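Local coordinates for AtFKBP42 (Arabidopsis thaliana, PDB 2F4E), which is a plant FKBP-type immunophilin, probably a peptidyl-prolyl cis-trans isomerase, that modulates uptake of MRP transporter substrates into the vacuole and regulates cell elongation and orientation, at residues 47-51 and 126-130. Residue numbers count along the deposited sequence, not the author numbering.
Sequences LDEKV and VGWEL
Segment 47-51 is the tight end of a β-hairpin: D48 to V51 form a type I turn, with E49 at phi/psi -61/-44 and K50 at -109/25. L47 N and D48 N both donate to V51 O (3.0 and 3.1 Å), a classic bulge, while V51 N returns only a weak 3.4 Å bond to D48 O. In 126-130, the chain leaves its strand at V126, extends through G127 (-66/146) and curls into a short 3-10 turn at W128 and E129, where L130 N bonds to G127 O at 2.9 Å. The segments meet where strand 51-55 begins and strand 121-126 ends, running antiparallel. V51 and V126 make a non-hydrogen-bonded pair, CA to CA 4.9 Å, and G127 N donates almost straight to K50 O at 2.8 Å. A CB on G127 would clash with K50 CB.

D48 (chi1 t) swings OD2 forward to accept from K50 N at 3.2 Å, an Asx turn. L130 (m, t) brings CD1 into apolar contact with V51 CG2 (3.3 Å) and K50 CB (3.7 Å); the carboxylate oxygen D48 OD2 rests on methyl L130 CD1 at 3.5 Å. K50 (m, m, t, t) stretches out until CE is 3.1 Å from E129 OE2; NZ, 3.8 Å from E129 OE2, makes a long salt bridge.

This joins the edge hairpin to the FKBP fold, an antiparallel sheet curled around short helix 107-113, whose I111 touches L47, V51 and L130 and whose G108 shares a backbone hydrogen bond with L130. Strand 149-158 flanks 121-126, V126 sharing a backbone hydrogen bond with L149.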
# COMPACT_ATOMS: atom_id res chain seq x y z
N LEU A 47 11.97 1.51 -2.73
CA LEU A 47 11.54 2.77 -2.14
C LEU A 47 12.07 2.90 -0.74
O LEU A 47 12.09 3.99 -0.17
CB LEU A 47 10.01 2.85 -2.08
CG LEU A 47 9.21 2.49 -3.31
CD1 LEU A 47 7.74 2.70 -3.01
CD2 LEU A 47 9.65 3.33 -4.48
N ASP A 48 12.52 1.79 -0.17
CA ASP A 48 13.03 1.80 1.20
C ASP A 48 13.72 0.47 1.45
O ASP A 48 13.66 -0.42 0.62
CB ASP A 48 11.85 1.95 2.17
CG ASP A 48 12.27 2.17 3.61
OD1 ASP A 48 12.82 3.26 3.89
OD2 ASP A 48 12.05 1.26 4.44
N GLU A 49 14.36 0.34 2.61
CA GLU A 49 15.05 -0.90 2.95
C GLU A 49 14.01 -2.02 2.97
O GLU A 49 14.24 -3.10 2.42
CB GLU A 49 15.73 -0.76 4.32
CG GLU A 49 16.88 -1.76 4.59
CD GLU A 49 18.05 -1.62 3.60
OE1 GLU A 49 18.52 -0.48 3.36
OE2 GLU A 49 18.50 -2.66 3.07
N LYS A 50 12.85 -1.75 3.58
CA LYS A 50 11.77 -2.73 3.67
C LYS A 50 10.54 -2.45 2.81
O LYS A 50 9.44 -2.91 3.12
CB LYS A 50 11.33 -2.88 5.13
CG LYS A 50 12.44 -3.37 6.07
CD LYS A 50 13.14 -4.59 5.48
CE LYS A 50 14.06 -5.28 6.50
NZ LYS A 50 14.70 -6.48 5.90
N VAL A 51 10.73 -1.71 1.71
CA VAL A 51 9.63 -1.40 0.81
C VAL A 51 10.07 -1.38 -0.65
O VAL A 51 11.09 -0.79 -0.99
CB VAL A 51 9.00 -0.02 1.13
CG1 VAL A 51 7.81 0.23 0.22
CG2 VAL A 51 8.57 0.05 2.58
N VAL A 126 5.86 -4.96 1.41
CA VAL A 126 6.23 -4.36 2.67
C VAL A 126 6.75 -5.31 3.74
O VAL A 126 6.08 -6.28 4.10
CB VAL A 126 5.03 -3.60 3.25
CG1 VAL A 126 5.42 -2.92 4.55
CG2 VAL A 126 4.50 -2.62 2.23
N GLY A 127 7.94 -5.02 4.25
CA GLY A 127 8.50 -5.85 5.29
C GLY A 127 7.63 -5.69 6.51
O GLY A 127 7.08 -4.62 6.75
N TRP A 128 7.50 -6.76 7.29
CA TRP A 128 6.68 -6.70 8.49
C TRP A 128 7.07 -5.56 9.42
O TRP A 128 6.22 -5.03 10.12
CB TRP A 128 6.72 -8.04 9.24
CG TRP A 128 8.08 -8.53 9.59
CD1 TRP A 128 8.83 -9.42 8.88
CD2 TRP A 128 8.86 -8.17 10.74
NE1 TRP A 128 10.02 -9.64 9.51
CE2 TRP A 128 10.07 -8.88 10.66
CE3 TRP A 128 8.64 -7.31 11.82
CZ2 TRP A 128 11.08 -8.75 11.63
CZ3 TRP A 128 9.65 -7.18 12.79
CH2 TRP A 128 10.85 -7.90 12.68
N GLU A 129 8.35 -5.18 9.43
CA GLU A 129 8.80 -4.09 10.29
C GLU A 129 7.93 -2.85 10.09
O GLU A 129 7.62 -2.13 11.04
CB GLU A 129 10.27 -3.74 10.02
CG GLU A 129 11.27 -4.83 10.40
CD GLU A 129 11.58 -5.79 9.26
OE1 GLU A 129 10.65 -6.08 8.46
OE2 GLU A 129 12.74 -6.26 9.15
N LEU A 130 7.54 -2.60 8.85
CA LEU A 130 6.72 -1.44 8.55
C LEU A 130 5.23 -1.77 8.51
O LEU A 130 4.41 -0.95 8.08
CB LEU A 130 7.19 -0.84 7.22
CG LEU A 130 8.69 -0.47 7.20
CD1 LEU A 130 9.09 0.04 5.84
CD2 LEU A 130 8.99 0.59 8.25